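Local coordinates for amino acid adenylation domain-containing protein (PDB 6ULY), which probably activates a branched-chain keto acid with ATP, forming the keto acyl adenylate for nonribosomal depsipeptide synthesis, at residues 173-178 against 222-227; 189-194 against 335-340. All blocks are in the same frame, centred on the assembly; numbering follows the deposited sequence.

Contact 1: 173-178 against 222-227; sequences SVFFIL and DHIGGI. With QA7 (5'-O-{(S)-hydroxy[(4-methyl-2-oxopentanoyl)oxy]phosphoryl}adenosine), chain C.
Ile177, near the end of strand 173-178, has Asp222 as its nearest backbone neighbour, with 7.2 Å between the two CA atoms, and no backbone hydrogen bond joins the strand to the turn that starts helix 224-237. The setting is the large subdomain of the adenylate-forming (ANL) fold, in which this strand leads towards the Ser/Gly-rich phosphate-binding loop. The contact is carried by apolar side chains. Ile177 holds CG1 anti to its backbone N (chi1 -179°), and CD1, at the end of an extended chain, lies 3.2 Å from Asp222 O. The same methyl is 3.7 Å from Ile224 N, hence against the backbone that enters the helix, and it meets Ile224 CD1 at 3.9 Å. Phe175 approaches from two residues earlier on the strand. Its CZ comes within 4.2 Å of Ile224 CD1, which sits at the ring edge near the ring plane; the two side chains cross at about a right angle. Ile177 CG2 also lies at this ring's edge, while Ile227 CG2 touches CZ more loosely. On the helix side, His223 is the N-cap: its ND1 accepts Gly225 N at 3.1 Å, with an N-H...N angle of 158° and the donor 16° out of the imidazole plane. This bond restrains the ring, which turns an edge to the acyl carbonyl O30 of QA7. Gly225, without a side chain, lets the ligand methyl C03 approach its CA to 3.7 Å. Ile224 bridges both environments, for its CG2 lies 3.2 Å from O31, the keto oxygen of QA7.

Contact 2: 189-194 against 335-340; sequences VEHSHR and EISSAV. With QA7 (5'-O-{(S)-hydroxy[(4-methyl-2-oxopentanoyl)oxy]phosphoryl}adenosine), chain C.
Val189 and Glu335 lay their side chains across each other at about a right angle. The valine uses both branches: CG1 lies 3.9 Å from Glu335 CA, and CG2 is an equal 3.9 Å from Glu335 CG. The glutamate chain bends at its second torsion (chi2 90°), turning CD out of line with the first part of the chain, and its OE2 is hydrogen-bonded to Tyr421. His191, two residues further along the strand, directs its imidazole at the backbone of Glu335-Ser337, with CE1 3.6 Å from Glu335 O. Its rotation is fixed from outside the two segments, since NE2 is hydrogen-bonded to Ser334 O and ND1 to Ser195 OG. Ser337 OG lies obliquely to the ring and is hydrogen-bonded to Thr416 O. In the adenylation domain this sets the Val189 and His191 side chains of strand 188-192, an inner strand of its sheet, against the turn between strands 327-333 and 338-342 of another; Glu335 closes the sequence that corresponds to the A5 core motif of the family. Ser337 and Ser338 together face Met333, forming a G1 beta bulge, with Ser337 at positive phi (68°). From the bulge residue Ser338 onward the chain runs along the keto acyl end of QA7: Ser338 CA is 3.3 Å from the keto oxygen O31, its CB is 3.8 Å from the ligand methyl C03, and Ala339 CB packs 3.7 Å from the other methyl, C01.

The centres of contacts 1 and 2 lie 8 Å apart, and their segments alternate along the chain: 173-178, 189-194, 222-227, 335-340. Strands 173-178 and 188-192 are antiparallel neighbours in one mixed sheet, where Val174 N is hydrogen-bonded to His191 O at 2.8 Å and Ser173 OG is probably hydrogen-bonded to Glu190 OE1. The later segments also meet, with Ile224 CG1 packed 3.5 Å from Ser338 N. Contact 1 thus joins that sheet to the start of helix 224-237, and contact 2 joins it to the turn that leads into strand 338-342 of the nine-stranded sheet. Both later segments reach QA7, consistent with the shared sheet backing the keto acyl pocket.

Contact 1: 173-178 against 222-227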
# COMPACT_ATOMS: atom_id res chain seq x y z
N SER A 173 -12.88 -23.71 -4.27
CA SER A 173 -13.10 -22.27 -4.30
C SER A 173 -14.46 -21.97 -4.92
O SER A 173 -14.80 -22.49 -5.98
CB SER A 173 -12.00 -21.58 -5.10
OG SER A 173 -10.74 -21.73 -4.45
N VAL A 174 -15.24 -21.12 -4.25
CA VAL A 174 -16.59 -20.81 -4.70
C VAL A 174 -16.67 -19.45 -5.38
O VAL A 174 -17.43 -19.28 -6.34
CB VAL A 174 -17.59 -20.90 -3.52
CG1 VAL A 174 -17.31 -19.81 -2.49
CG2 VAL A 174 -19.03 -20.84 -4.03
N PHE A 175 -15.89 -18.47 -4.92
CA PHE A 175 -15.77 -17.21 -5.65
C PHE A 175 -14.57 -16.43 -5.14
O PHE A 175 -14.08 -16.65 -4.04
CB PHE A 175 -17.05 -16.35 -5.54
CG PHE A 175 -17.36 -15.88 -4.15
CD1 PHE A 175 -16.73 -14.76 -3.62
CD2 PHE A 175 -18.31 -16.52 -3.38
CE1 PHE A 175 -17.02 -14.32 -2.34
CE2 PHE A 175 -18.60 -16.09 -2.10
CZ PHE A 175 -17.96 -14.98 -1.58
N PHE A 176 -14.11 -15.51 -5.99
CA PHE A 176 -13.19 -14.45 -5.61
C PHE A 176 -13.97 -13.19 -5.29
O PHE A 176 -15.07 -12.96 -5.80
CB PHE A 176 -12.20 -14.15 -6.74
CG PHE A 176 -11.30 -15.29 -7.09
CD1 PHE A 176 -10.24 -15.63 -6.27
CD2 PHE A 176 -11.50 -16.01 -8.26
CE1 PHE A 176 -9.40 -16.67 -6.60
CE2 PHE A 176 -10.67 -17.05 -8.60
CZ PHE A 176 -9.61 -17.39 -7.76
N ILE A 177 -13.40 -12.34 -4.44
CA ILE A 177 -13.97 -11.03 -4.16
C ILE A 177 -12.82 -10.06 -3.90
O ILE A 177 -11.85 -10.40 -3.22
CB ILE A 177 -14.97 -11.06 -3.00
CG1 ILE A 177 -15.57 -9.66 -2.77
CG2 ILE A 177 -14.33 -11.57 -1.72
CD1 ILE A 177 -16.90 -9.67 -2.02
N LEU A 178 -12.95 -8.86 -4.45
CA LEU A 178 -11.89 -7.87 -4.40
C LEU A 178 -12.08 -6.95 -3.20
O LEU A 178 -13.20 -6.60 -2.84
CB LEU A 178 -11.86 -7.06 -5.69
CG LEU A 178 -10.92 -7.60 -6.78
CD1 LEU A 178 -10.98 -9.11 -6.93
CD2 LEU A 178 -11.27 -6.94 -8.11
N ASP A 222 -21.48 -7.13 -4.96
CA ASP A 222 -20.03 -7.26 -4.93
C ASP A 222 -19.45 -6.92 -3.56
O ASP A 222 -18.24 -7.11 -3.36
CB ASP A 222 -19.40 -6.37 -6.00
CG ASP A 222 -19.77 -4.91 -5.83
OD1 ASP A 222 -19.08 -4.20 -5.06
OD2 ASP A 222 -20.76 -4.47 -6.46
N HIS A 223 -20.26 -6.41 -2.64
CA HIS A 223 -19.87 -6.25 -1.25
C HIS A 223 -20.15 -7.56 -0.51
O HIS A 223 -21.19 -8.20 -0.73
CB HIS A 223 -20.65 -5.09 -0.60
CG HIS A 223 -20.11 -4.66 0.73
ND1 HIS A 223 -19.90 -5.54 1.77
CD2 HIS A 223 -19.75 -3.44 1.19
CE1 HIS A 223 -19.43 -4.88 2.82
NE2 HIS A 223 -19.33 -3.60 2.49
N ILE A 224 -19.22 -7.95 0.35
CA ILE A 224 -19.31 -9.26 0.99
C ILE A 224 -20.60 -9.39 1.79
O ILE A 224 -21.20 -10.47 1.85
CB ILE A 224 -18.06 -9.51 1.87
CG1 ILE A 224 -17.95 -10.99 2.25
CG2 ILE A 224 -18.08 -8.64 3.12
CD1 ILE A 224 -17.42 -11.86 1.13
N GLY A 225 -21.05 -8.30 2.41
CA GLY A 225 -22.32 -8.33 3.12
C GLY A 225 -23.51 -8.48 2.19
O GLY A 225 -24.56 -8.99 2.59
N GLY A 226 -23.37 -8.04 0.94
CA GLY A 226 -24.44 -8.24 -0.02
C GLY A 226 -24.52 -9.67 -0.50
O GLY A 226 -25.61 -10.24 -0.61
N ILE A 227 -23.37 -10.28 -0.79
CA ILE A 227 -23.39 -11.61 -1.38
C ILE A 227 -23.56 -12.68 -0.30
O ILE A 227 -24.37 -13.60 -0.46
CB ILE A 227 -22.12 -11.84 -2.22
CG1 ILE A 227 -22.12 -13.25 -2.83
CG2 ILE A 227 -20.84 -11.61 -1.41
CD1 ILE A 227 -23.32 -13.54 -3.73
C01 QA7 C . -20.90 -6.43 8.53
C02 QA7 C . -20.47 -6.33 7.12
C03 QA7 C . -20.80 -7.61 6.39
C04 QA7 C . -19.04 -5.90 7.17
C05 QA7 C . -18.09 -6.52 6.20
C06 QA7 C . -17.22 -5.63 5.37
C10 QA7 C . -13.96 -4.67 6.09
C11 QA7 C . -13.50 -3.62 6.85
C12 QA7 C . -13.08 -4.14 8.28
C13 QA7 C . -13.26 -3.17 9.01
C14 QA7 C . -14.45 -2.26 8.34
C16 QA7 C . -16.52 -3.31 8.88
C18 QA7 C . -17.13 -2.24 10.62
C19 QA7 C . -17.73 -1.68 11.75
C21 QA7 C . -16.02 -0.27 11.98
C23 QA7 C . -15.96 -1.74 10.23
N15 QA7 C . -15.61 -2.42 9.13
N17 QA7 C . -17.46 -3.21 9.78
N20 QA7 C . -17.15 -0.73 12.38
N22 QA7 C . -15.42 -0.73 10.94
N24 QA7 C . -18.95 -2.19 12.19
O07 QA7 C . -16.25 -6.12 4.57
O09 QA7 C . -14.30 -4.29 4.81
O25 QA7 C . -14.62 -2.67 7.17
O26 QA7 C . -12.16 -2.25 9.10
O27 QA7 C . -11.71 -4.73 8.41
O28 QA7 C . -15.56 -4.81 2.69
O29 QA7 C . -14.09 -6.27 3.51
O30 QA7 C . -17.39 -4.52 5.43
O31 QA7 C . -18.00 -7.65 6.14
P08 QA7 C . -15.05 -5.33 3.90

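Contact 2: 189-194 against 335-340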
# COMPACT_ATOMS: atom_id res chain seq x y z
N VAL A 189 -9.58 -11.90 -2.72
CA VAL A 189 -9.96 -12.81 -1.64
C VAL A 189 -10.59 -14.05 -2.26
O VAL A 189 -11.62 -13.96 -2.95
CB VAL A 189 -10.91 -12.11 -0.66
CG1 VAL A 189 -11.39 -13.08 0.42
CG2 VAL A 189 -10.22 -10.90 -0.03
N GLU A 190 -9.98 -15.21 -2.02
CA GLU A 190 -10.46 -16.47 -2.56
C GLU A 190 -11.15 -17.26 -1.45
O GLU A 190 -10.52 -17.57 -0.43
CB GLU A 190 -9.31 -17.28 -3.17
CG GLU A 190 -9.74 -18.63 -3.73
CD GLU A 190 -8.62 -19.33 -4.49
OE1 GLU A 190 -8.95 -20.13 -5.39
OE2 GLU A 190 -7.43 -19.09 -4.18
N HIS A 191 -12.42 -17.59 -1.65
CA HIS A 191 -13.22 -18.28 -0.65
C HIS A 191 -13.62 -19.65 -1.15
O HIS A 191 -13.64 -19.93 -2.35
CB HIS A 191 -14.47 -17.48 -0.29
CG HIS A 191 -14.26 -16.50 0.82
ND1 HIS A 191 -14.05 -16.88 2.13
CD2 HIS A 191 -14.23 -15.14 0.82
CE1 HIS A 191 -13.89 -15.81 2.88
NE2 HIS A 191 -14.00 -14.74 2.11
N SER A 192 -13.97 -20.52 -0.21
CA SER A 192 -14.47 -21.85 -0.49
C SER A 192 -15.92 -21.95 -0.06
O SER A 192 -16.44 -21.09 0.67
CB SER A 192 -13.62 -22.90 0.22
OG SER A 192 -13.87 -22.87 1.61
N HIS A 193 -16.59 -23.02 -0.50
CA HIS A 193 -17.94 -23.28 -0.01
C HIS A 193 -17.95 -23.38 1.51
O HIS A 193 -18.88 -22.90 2.16
CB HIS A 193 -18.49 -24.58 -0.62
CG HIS A 193 -18.52 -24.59 -2.12
ND1 HIS A 193 -19.64 -24.24 -2.85
CD2 HIS A 193 -17.57 -24.93 -3.03
CE1 HIS A 193 -19.37 -24.35 -4.14
NE2 HIS A 193 -18.13 -24.77 -4.27
N ARG A 194 -16.92 -24.01 2.08
CA ARG A 194 -16.89 -24.26 3.52
C ARG A 194 -16.80 -22.96 4.30
O ARG A 194 -17.54 -22.76 5.28
CB ARG A 194 -15.72 -25.18 3.86
CG ARG A 194 -15.74 -25.70 5.29
CD ARG A 194 -14.48 -26.47 5.65
NE ARG A 194 -14.24 -27.62 4.77
CZ ARG A 194 -14.85 -28.80 4.89
NH1 ARG A 194 -15.75 -29.00 5.85
NH2 ARG A 194 -14.56 -29.78 4.05
N GLU A 335 -12.43 -11.03 3.96
CA GLU A 335 -11.52 -12.14 4.22
C GLU A 335 -12.10 -13.16 5.19
O GLU A 335 -11.60 -14.29 5.25
CB GLU A 335 -10.19 -11.62 4.79
CG GLU A 335 -9.35 -10.84 3.80
CD GLU A 335 -9.64 -9.36 3.81
OE1 GLU A 335 -10.76 -8.96 4.22
OE2 GLU A 335 -8.76 -8.58 3.41
N ILE A 336 -13.14 -12.80 5.94
CA ILE A 336 -13.75 -13.71 6.91
C ILE A 336 -15.22 -13.92 6.57
O ILE A 336 -16.03 -14.24 7.44
CB ILE A 336 -13.55 -13.20 8.35
CG1 ILE A 336 -14.17 -11.80 8.51
CG2 ILE A 336 -12.06 -13.14 8.71
CD1 ILE A 336 -13.97 -11.21 9.88
N SER A 337 -15.57 -13.73 5.29
CA SER A 337 -16.89 -14.08 4.75
C SER A 337 -18.01 -13.20 5.29
O SER A 337 -19.15 -13.66 5.43
CB SER A 337 -17.22 -15.55 5.00
OG SER A 337 -16.28 -16.40 4.36
N SER A 338 -17.71 -11.93 5.59
CA SER A 338 -18.67 -10.92 6.01
C SER A 338 -18.73 -10.87 7.54
O SER A 338 -17.69 -10.95 8.20
CB SER A 338 -20.06 -11.16 5.38
OG SER A 338 -20.88 -12.07 6.11
N ALA A 339 -19.92 -10.69 8.11
CA ALA A 339 -20.01 -10.36 9.53
C ALA A 339 -19.64 -11.55 10.41
O ALA A 339 -19.95 -12.69 10.09
CB ALA A 339 -21.41 -9.88 9.87
N VAL A 340 -18.97 -11.25 11.52
CA VAL A 340 -18.63 -12.26 12.52
C VAL A 340 -19.05 -11.85 13.92
O VAL A 340 -18.91 -12.64 14.86
CB VAL A 340 -17.12 -12.59 12.49
CG1 VAL A 340 -16.75 -13.23 11.15
CG2 VAL A 340 -16.28 -11.34 12.75
C01 QA7 C . -20.90 -6.43 8.53
C02 QA7 C . -20.47 -6.33 7.12
C03 QA7 C . -20.80 -7.61 6.39
C04 QA7 C . -19.04 -5.90 7.17
C05 QA7 C . -18.09 -6.52 6.20
C06 QA7 C . -17.22 -5.63 5.37
C10 QA7 C . -13.96 -4.67 6.09
C11 QA7 C . -13.50 -3.62 6.85
C12 QA7 C . -13.08 -4.14 8.28
C13 QA7 C . -13.26 -3.17 9.01
C14 QA7 C . -14.45 -2.26 8.34
C16 QA7 C . -16.52 -3.31 8.88
C18 QA7 C . -17.13 -2.24 10.62
C19 QA7 C . -17.73 -1.68 11.75
C21 QA7 C . -16.02 -0.27 11.98
C23 QA7 C . -15.96 -1.74 10.23
N15 QA7 C . -15.61 -2.42 9.13
N17 QA7 C . -17.46 -3.21 9.78
N20 QA7 C . -17.15 -0.73 12.38
N22 QA7 C . -15.42 -0.73 10.94
N24 QA7 C . -18.95 -2.19 12.19
O07 QA7 C . -16.25 -6.12 4.57
O09 QA7 C . -14.30 -4.29 4.81
O25 QA7 C . -14.62 -2.67 7.17
O26 QA7 C . -12.16 -2.25 9.10
O27 QA7 C . -11.71 -4.73 8.41
O28 QA7 C . -15.56 -4.81 2.69
O29 QA7 C . -14.09 -6.27 3.51
O30 QA7 C . -17.39 -4.52 5.43
O31 QA7 C . -18.00 -7.65 6.14
P08 QA7 C . -15.05 -5.33 3.90